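Local coordinates for uncharacterized protein from DUF364 family (Desulfitobacterium hafniense, PDB 3L5O), which is of unknown function but may take part in heavy-metal chelation, joining enolase-like and Rossmann-like folds round a possible active site, at residues F35-L40 and L77-A82; S47-G52 and L98-A103; N53-G58 and K242-A247. All blocks are in the same frame, centred on the assembly; numbering follows the deposited sequence.

Interaction 1. Residues F35-L40 and L77-A82; sequences FLVDEL and LPLRVA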
loop_
_atom_site.group_PDB
_atom_site.type_symbol
_atom_site.label_atom_id
_atom_site.label_comp_id
_atom_site.label_asym_id
_atom_site.label_seq_id
_atom_site.Cartn_x
_atom_site.Cartn_y
_atom_site.Cartn_z
ATOM N N PHE A 35 20.168 6.372 -2.296
ATOM C CA PHE A 35 19.433 5.250 -2.877
ATOM C C PHE A 35 19.069 5.514 -4.326
ATOM O O PHE A 35 18.413 6.528 -4.623
ATOM C CB PHE A 35 18.157 4.966 -2.084
ATOM C CG PHE A 35 18.409 4.364 -0.735
ATOM C CD1 PHE A 35 18.919 5.144 0.307
ATOM C CD2 PHE A 35 18.170 3.024 -0.504
ATOM C CE1 PHE A 35 19.180 4.596 1.548
ATOM C CE2 PHE A 35 18.430 2.471 0.737
ATOM C CZ PHE A 35 18.943 3.265 1.764
ATOM N N LEU A 36 19.435 4.579 -5.214
ATOM C CA LEU A 36 19.115 4.688 -6.647
ATOM C C LEU A 36 18.119 3.667 -7.094
ATOM O O LEU A 36 17.933 2.650 -6.418
ATOM C CB LEU A 36 20.390 4.532 -7.493
ATOM C CG LEU A 36 21.608 5.339 -7.063
ATOM C CD1 LEU A 36 22.808 4.978 -7.924
ATOM C CD2 LEU A 36 21.328 6.834 -7.160
ATOM N N VAL A 37 17.420 3.977 -8.196
ATOM C CA VAL A 37 16.566 3.018 -8.907
ATOM C C VAL A 37 17.529 2.125 -9.669
ATOM O O VAL A 37 18.111 2.555 -10.671
ATOM C CB VAL A 37 15.617 3.736 -9.922
ATOM C CG1 VAL A 37 14.742 2.743 -10.679
ATOM C CG2 VAL A 37 14.732 4.773 -9.220
ATOM N N ASP A 38 17.777 0.920 -9.163
ATOM C CA ASP A 38 18.734 0.002 -9.821
ATOM C C ASP A 38 18.077 -0.958 -10.825
ATOM O O ASP A 38 18.741 -1.503 -11.710
ATOM C CB ASP A 38 19.549 -0.766 -8.773
ATOM C CG ASP A 38 20.414 0.159 -7.958
ATOM O OD1 ASP A 38 21.100 1.012 -8.577
ATOM O OD2 ASP A 38 20.437 0.152 -6.715
ATOM N N GLU A 39 16.782 -1.150 -10.663
ATOM C CA GLU A 39 16.011 -2.066 -11.500
ATOM C C GLU A 39 14.557 -1.655 -11.403
ATOM O O GLU A 39 14.103 -1.257 -10.341
ATOM C CB GLU A 39 16.210 -3.509 -11.016
ATOM C CG GLU A 39 16.370 -4.551 -12.119
ATOM C CD GLU A 39 16.238 -6.000 -11.618
ATOM O OE1 GLU A 39 16.545 -6.284 -10.428
ATOM O OE2 GLU A 39 15.806 -6.863 -12.423
ATOM N N LEU A 40 13.810 -1.791 -12.494
ATOM C CA LEU A 40 12.429 -1.349 -12.551
ATOM C C LEU A 40 11.666 -2.129 -13.619
ATOM O O LEU A 40 12.070 -2.152 -14.774
ATOM C CB LEU A 40 12.350 0.152 -12.857
ATOM C CG LEU A 40 10.985 0.726 -13.264
ATOM C CD1 LEU A 40 9.883 0.489 -12.253
ATOM C CD2 LEU A 40 11.139 2.213 -13.497
ATOM N N LEU A 77 18.358 7.047 -11.565
ATOM C CA LEU A 77 18.036 8.260 -10.826
ATOM C C LEU A 77 17.951 7.933 -9.363
ATOM O O LEU A 77 17.689 6.801 -8.991
ATOM C CB LEU A 77 16.691 8.858 -11.296
ATOM C CG LEU A 77 16.722 9.523 -12.688
ATOM C CD1 LEU A 77 15.368 10.141 -13.015
ATOM C CD2 LEU A 77 17.789 10.544 -12.772
ATOM N N PRO A 78 18.143 8.931 -8.518
ATOM C CA PRO A 78 17.809 8.770 -7.108
ATOM C C PRO A 78 16.406 8.280 -6.914
ATOM O O PRO A 78 15.433 8.739 -7.524
ATOM C CB PRO A 78 17.976 10.188 -6.542
ATOM C CG PRO A 78 19.010 10.778 -7.401
ATOM C CD PRO A 78 18.699 10.268 -8.792
ATOM N N LEU A 79 16.304 7.320 -6.016
ATOM C CA LEU A 79 15.044 6.790 -5.594
ATOM C C LEU A 79 14.094 7.894 -5.138
ATOM O O LEU A 79 12.885 7.842 -5.389
ATOM C CB LEU A 79 15.313 5.801 -4.458
ATOM C CG LEU A 79 14.389 4.632 -4.234
ATOM C CD1 LEU A 79 14.301 3.747 -5.495
ATOM C CD2 LEU A 79 14.908 3.851 -3.034
ATOM N N ARG A 80 14.623 8.914 -4.480
ATOM C CA ARG A 80 13.754 9.987 -4.007
ATOM C C ARG A 80 13.193 10.834 -5.149
ATOM O O ARG A 80 12.104 11.390 -5.032
ATOM C CB ARG A 80 14.476 10.866 -3.009
ATOM C CG ARG A 80 13.530 11.837 -2.355
ATOM C CD ARG A 80 14.116 12.583 -1.196
ATOM N NE ARG A 80 15.270 13.384 -1.562
ATOM C CZ ARG A 80 16.116 13.886 -0.675
ATOM N NH1 ARG A 80 15.944 13.644 0.625
ATOM N NH2 ARG A 80 17.138 14.631 -1.081
ATOM N N VAL A 81 13.941 10.941 -6.243
ATOM C CA VAL A 81 13.470 11.666 -7.430
ATOM C C VAL A 81 12.334 10.856 -8.107
ATOM O O VAL A 81 11.264 11.388 -8.382
ATOM C CB VAL A 81 14.622 11.999 -8.401
ATOM C CG1 VAL A 81 14.088 12.625 -9.674
ATOM C CG2 VAL A 81 15.617 12.955 -7.743
ATOM N N ALA A 82 12.580 9.581 -8.351
ATOM C CA ALA A 82 11.567 8.663 -8.852
ATOM C C ALA A 82 10.288 8.596 -7.954
ATOM O O ALA A 82 9.208 8.440 -8.465
ATOM C CB ALA A 82 12.142 7.269 -8.988
HETATM O O HOH W 1 17.213 8.595 -3.088
#
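Leu79 lies against the chain at Phe35 and Val37 like a forked wedge, each of its methyls meeting a different residue. With CG anti to the backbone N (chi1 -151°), the fork opens across the 35-37 backbone: CD2 comes to 3.6 Å from Phe35 CB, and CD1 to 3.9 Å from Val37 CG2. That same valine methyl touches a second helix residue, Ala82, whose CB approaches Val37 CG2 at 3.6 Å. The Phe35 side chain turns from the 77-82 segment so that CB makes the closest approach to Leu79, while the ring, with Leu79 CD2 obliquely beside it, leads away to meet Tyr104 edge to face.

Beneath the side chains the backbones are fixed by a single bridge between Leu36 and Pro78, a non-hydrogen-bonded antiparallel pair whose two bonds lie on the flanking residues. Val37 N donates to Leu77 O over 2.9 Å, almost straight at both ends. Leu79 N reaches Phe35 O at 2.6 Å, well aligned with its hydrogen (166°) but tilted from the carbonyl plane. A water donates a second bond to Phe35 O while accepting from Arg80 N, so this carbonyl is gripped by one backbone amide directly and by the next through solvent. Two early amides of the helix are thereby paired with the incoming chain.

Leu36 O, in turn, receives Ser51 OG of the neighbouring strand. The arrangement is an isolated beta bridge running into a helix N-terminus, with Pro78 as N-cap, and it fastens helix 79-83 to the lead-in of the antiparallel sheet in what is probably the enolase-like domain.

Interaction 2. Residues S47-G52 and L98-A103; sequences SVIRSG and LAAINA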
loop_
_atom_site.group_PDB
_atom_site.type_symbol
_atom_site.label_atom_id
_atom_site.label_comp_id
_atom_site.label_asym_id
_atom_site.label_seq_id
_atom_site.Cartn_x
_atom_site.Cartn_y
_atom_site.Cartn_z
ATOM N N SER A 47 3.878 -2.544 -10.451
ATOM C CA SER A 47 5.187 -2.008 -10.782
ATOM C C SER A 47 6.134 -2.403 -9.647
ATOM O O SER A 47 5.712 -2.516 -8.502
ATOM C CB SER A 47 5.119 -0.488 -10.905
ATOM O OG SER A 47 4.461 -0.101 -12.108
ATOM N N VAL A 48 7.404 -2.639 -9.975
ATOM C CA VAL A 48 8.398 -3.085 -8.995
ATOM C C VAL A 48 9.758 -2.382 -9.227
ATOM O O VAL A 48 10.227 -2.236 -10.359
ATOM C CB VAL A 48 8.496 -4.641 -8.945
ATOM C CG1 VAL A 48 9.020 -5.208 -10.241
ATOM C CG2 VAL A 48 9.350 -5.104 -7.770
ATOM N N ILE A 49 10.356 -1.916 -8.134
ATOM C CA ILE A 49 11.667 -1.290 -8.144
ATOM C C ILE A 49 12.580 -1.955 -7.123
ATOM O O ILE A 49 12.164 -2.251 -6.030
ATOM C CB ILE A 49 11.518 0.228 -7.846
ATOM C CG1 ILE A 49 10.780 0.893 -9.010
ATOM C CG2 ILE A 49 12.853 0.880 -7.577
ATOM C CD1 ILE A 49 10.817 2.395 -9.013
ATOM N N ARG A 50 13.829 -2.188 -7.522
ATOM C CA ARG A 50 14.934 -2.529 -6.630
ATOM C C ARG A 50 15.857 -1.345 -6.461
ATOM O O ARG A 50 16.223 -0.719 -7.441
ATOM C CB ARG A 50 15.775 -3.657 -7.215
ATOM C CG ARG A 50 16.842 -4.151 -6.249
ATOM C CD ARG A 50 17.530 -5.452 -6.682
ATOM N NE ARG A 50 18.298 -5.308 -7.930
ATOM C CZ ARG A 50 19.461 -4.698 -8.055
ATOM N NH1 ARG A 50 20.045 -4.124 -7.013
ATOM N NH2 ARG A 50 20.053 -4.645 -9.247
ATOM N N SER A 51 16.228 -1.051 -5.214
ATOM C CA SER A 51 17.334 -0.150 -4.888
ATOM C C SER A 51 18.219 -0.928 -3.930
ATOM O O SER A 51 17.776 -1.216 -2.818
ATOM C CB SER A 51 16.845 1.128 -4.179
ATOM O OG SER A 51 17.940 1.989 -3.834
ATOM N N GLY A 52 19.453 -1.243 -4.355
ATOM C CA GLY A 52 20.300 -2.195 -3.653
ATOM C C GLY A 52 19.663 -3.549 -3.361
ATOM O O GLY A 52 19.247 -4.264 -4.271
ATOM N N LEU A 98 5.197 4.854 -6.020
ATOM C CA LEU A 98 5.025 4.087 -4.789
ATOM C C LEU A 98 5.997 2.898 -4.703
ATOM O O LEU A 98 6.500 2.602 -3.635
ATOM C CB LEU A 98 3.570 3.613 -4.627
ATOM C CG LEU A 98 3.223 2.836 -3.344
ATOM C CD1 LEU A 98 3.566 3.612 -2.063
ATOM C CD2 LEU A 98 1.743 2.486 -3.370
ATOM N N ALA A 99 6.257 2.214 -5.810
ATOM C CA ALA A 99 7.310 1.199 -5.831
ATOM C C ALA A 99 8.687 1.753 -5.352
ATOM O O ALA A 99 9.361 1.132 -4.529
ATOM C CB ALA A 99 7.400 0.545 -7.226
ATOM N N ALA A 100 9.043 2.961 -5.786
ATOM C CA ALA A 100 10.270 3.611 -5.381
ATOM C C ALA A 100 10.255 3.938 -3.883
ATOM O O ALA A 100 11.221 3.669 -3.176
ATOM C CB ALA A 100 10.483 4.902 -6.188
ATOM N N ILE A 101 9.155 4.487 -3.388
ATOM C CA ILE A 101 9.019 4.696 -1.938
ATOM C C ILE A 101 9.269 3.399 -1.166
ATOM O O ILE A 101 10.007 3.381 -0.171
ATOM C CB ILE A 101 7.629 5.277 -1.613
ATOM C CG1 ILE A 101 7.566 6.727 -2.074
ATOM C CG2 ILE A 101 7.309 5.162 -0.116
ATOM C CD1 ILE A 101 6.167 7.290 -2.106
ATOM N N ASN A 102 8.684 2.306 -1.651
ATOM C CA ASN A 102 8.710 1.048 -0.898
ATOM C C ASN A 102 10.060 0.347 -1.020
ATOM O O ASN A 102 10.400 -0.493 -0.183
ATOM C CB ASN A 102 7.557 0.135 -1.325
ATOM C CG ASN A 102 6.203 0.641 -0.834
ATOM O OD1 ASN A 102 6.098 1.289 0.201
ATOM N ND2 ASN A 102 5.175 0.353 -1.585
ATOM N N ALA A 103 10.839 0.708 -2.041
ATOM C CA ALA A 103 12.209 0.193 -2.196
ATOM C C ALA A 103 13.090 0.709 -1.069
ATOM O O ALA A 103 13.936 0.000 -0.615
ATOM C CB ALA A 103 12.781 0.582 -3.525
HETATM O O HOH W 2 16.669 -0.024 -0.507
#
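Strand 47-51 and helix 98-103 run in broadly the same direction, 35° apart with axes 7.0 Å away at closest approach, and Val48 CA lies 5.4 Å from Ala99 CA. So close a spacing fits the small residues Ala99, Ala100 and Ala103 on the contacting side of the helix. Ile49 is the large side chain among them: its longer branch meets Ala99 and Ala100, its CG2 methyl Ala103. CG1, anti to the carbonyl carbon (chi1 -67°), comes to 3.8 Å from Ala99 CB; CD1 continues past it to Ala100 CB, also at 3.8 Å; and CG2 branches the other way, to 4.1 Å from Ala103 CB. The alanine methyls also rest against the strand backbone, Ala99 CB on Ser47 O and Ala103 CB on Ile49 O.

No direct hydrogen bond joins the two segments. At the far end a water donates to both Ser51 O and Ala103 O, bridging two carbonyls. The hydroxyls beside the apolar patch are engaged with other parts of the chain: Ser47 OG with Ser95 of the same helix, Ser51 OG with Leu36 O. This is alpha/beta layer packing, a helix laid on the central strand of a three-stranded antiparallel meander, consistent with the enolase-like fold.

Interaction 3. Residues N53-G58 and K242-A247; sequences NGVGLG and KDNARA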
loop_
_atom_site.group_PDB
_atom_site.type_symbol
_atom_site.label_atom_id
_atom_site.label_comp_id
_atom_site.label_asym_id
_atom_site.label_seq_id
_atom_site.Cartn_x
_atom_site.Cartn_y
_atom_site.Cartn_z
ATOM N N ASN A 53 19.592 -3.892 -2.077
ATOM C CA ASN A 53 18.930 -5.112 -1.580
ATOM C C ASN A 53 17.404 -4.973 -1.307
ATOM O O ASN A 53 16.737 -5.942 -0.915
ATOM C CB ASN A 53 19.697 -5.551 -0.313
ATOM C CG ASN A 53 19.069 -6.724 0.409
ATOM O OD1 ASN A 53 18.879 -7.799 -0.163
ATOM N ND2 ASN A 53 18.783 -6.533 1.700
ATOM N N GLY A 54 16.840 -3.791 -1.532
ATOM C CA GLY A 54 15.461 -3.517 -1.176
ATOM C C GLY A 54 14.554 -3.501 -2.389
ATOM O O GLY A 54 14.897 -2.942 -3.439
ATOM N N VAL A 55 13.380 -4.094 -2.243
ATOM C CA VAL A 55 12.403 -4.159 -3.319
ATOM C C VAL A 55 11.044 -3.617 -2.846
ATOM O O VAL A 55 10.498 -4.080 -1.845
ATOM C CB VAL A 55 12.237 -5.617 -3.831
ATOM C CG1 VAL A 55 11.068 -5.714 -4.832
ATOM C CG2 VAL A 55 13.523 -6.091 -4.448
ATOM N N GLY A 56 10.519 -2.644 -3.589
ATOM C CA GLY A 56 9.193 -2.110 -3.366
ATOM C C GLY A 56 8.248 -2.343 -4.527
ATOM O O GLY A 56 8.669 -2.521 -5.701
ATOM N N LEU A 57 6.960 -2.355 -4.178
ATOM C CA LEU A 57 5.854 -2.683 -5.081
ATOM C C LEU A 57 4.801 -1.569 -5.053
ATOM O O LEU A 57 4.623 -0.874 -4.021
ATOM C CB LEU A 57 5.171 -3.981 -4.649
ATOM C CG LEU A 57 5.945 -5.287 -4.713
ATOM C CD1 LEU A 57 5.312 -6.314 -3.790
ATOM C CD2 LEU A 57 5.988 -5.809 -6.151
ATOM N N GLY A 58 4.169 -1.350 -6.202
ATOM C CA GLY A 58 2.982 -0.508 -6.284
ATOM C C GLY A 58 1.944 -1.128 -7.219
ATOM O O GLY A 58 2.343 -1.766 -8.193
ATOM N N LYS A 242 11.378 -11.278 0.350
ATOM C CA LYS A 242 12.574 -12.026 0.769
ATOM C C LYS A 242 13.354 -12.626 -0.426
ATOM O O LYS A 242 14.537 -12.980 -0.303
ATOM C CB LYS A 242 12.198 -13.119 1.779
ATOM C CG LYS A 242 11.632 -12.584 3.107
ATOM C CD LYS A 242 11.121 -13.713 4.018
ATOM N N ASP A 243 12.682 -12.731 -1.573
ATOM C CA ASP A 243 13.259 -13.274 -2.795
ATOM C C ASP A 243 13.122 -12.191 -3.870
ATOM O O ASP A 243 12.105 -12.121 -4.565
ATOM C CB ASP A 243 12.505 -14.550 -3.182
ATOM C CG ASP A 243 13.301 -15.458 -4.095
ATOM O OD1 ASP A 243 14.127 -14.971 -4.904
ATOM O OD2 ASP A 243 13.154 -16.696 -4.069
ATOM N N ASN A 244 14.148 -11.336 -3.964
ATOM C CA ASN A 244 14.198 -10.224 -4.913
ATOM C C ASN A 244 14.039 -10.678 -6.358
ATOM O O ASN A 244 13.157 -10.203 -7.062
ATOM C CB ASN A 244 15.525 -9.449 -4.777
ATOM C CG ASN A 244 15.613 -8.619 -3.487
ATOM O OD1 ASN A 244 14.706 -8.649 -2.630
ATOM N ND2 ASN A 244 16.716 -7.863 -3.350
ATOM N N ALA A 245 14.892 -11.604 -6.784
ATOM C CA ALA A 245 14.852 -12.141 -8.145
ATOM C C ALA A 245 13.460 -12.694 -8.476
ATOM O O ALA A 245 12.922 -12.449 -9.558
ATOM C CB ALA A 245 15.938 -13.227 -8.329
ATOM N N ARG A 246 12.854 -13.377 -7.511
ATOM C CA ARG A 246 11.566 -14.015 -7.718
ATOM C C ARG A 246 10.432 -13.022 -7.810
ATOM O O ARG A 246 9.547 -13.179 -8.638
ATOM C CB ARG A 246 11.270 -15.021 -6.610
ATOM C CG ARG A 246 10.007 -15.799 -6.865
ATOM C CD ARG A 246 9.701 -16.878 -5.863
ATOM N NE ARG A 246 8.443 -17.539 -6.205
ATOM C CZ ARG A 246 8.109 -18.762 -5.829
ATOM N NH1 ARG A 246 8.936 -19.488 -5.087
ATOM N NH2 ARG A 246 6.943 -19.270 -6.205
ATOM N N ALA A 247 10.450 -12.009 -6.948
ATOM C CA ALA A 247 9.475 -10.925 -6.990
ATOM C C ALA A 247 9.383 -10.306 -8.386
ATOM O O ALA A 247 8.304 -10.012 -8.856
ATOM C CB ALA A 247 9.837 -9.861 -5.960
#
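Asn244, in the first turn of helix 244-251, meets Asn53 and Val55 on the outermost strand, 54-59, of the three-stranded antiparallel sheet and the residue just before it, where the probably enolase-like part of the fold touches the Rossmann-like part. Its side chain lies with CG anti to the carbonyl carbon (chi1 -72°), which carries it out from the helix toward the strand. CB begins the contact, 3.9 Å from Val55 CG2. The amide carbon CG then passes closer to that methyl, at 3.4 Å, and OD1 lies against Val55 CG2 at 3.4 Å as well; the two side chains pass alongside one another, pointing opposite ways. At the tip, ND2 donates to Asn53 O over 3.1 Å. The bond is straight at its hydrogen (169°) and lies in the plane of the Asn244 amide, which limits the turning of that group.

An alanine in place of Asn244 is likely to leave Asn53 O without this donor and to strip Val55 CG2 of the flat group packed against it. One turn along, Ala247 CB adds a looser apolar touch, 4.5 Å from Val55 CG1. The helix start itself is capped by Asp243, whose OD1 accepts a weak bond from Arg246 N at 3.3 Å. At the acceptor end of the Asn244 bond, ND2 stands above the carbonyl plane of Asn53, 64° out of it, and so misses the lone pairs of that oxygen.

In the fold
The three contacts gather round one small antiparallel sheet, 39-42, 46-51 and 54-59, interaction 1 at the lead-in to its first strand. Interaction 2 lies centrally, its centre about 8 Å from the centres of interactions 1 and 3, which are themselves about 14 Å apart. Along the chain the first segments come in order and then the second ones, so all three contacts cross. Helices 79-83 and 91-105 follow each other and bring interactions 1 and 2 together; helix 244-251 arrives much later and packs on the sheet face opposite helix 91-105. The sheet is thus held between helices from distant parts of the sequence, and interaction 3 joins the two putative heavy-metal chelation family regions.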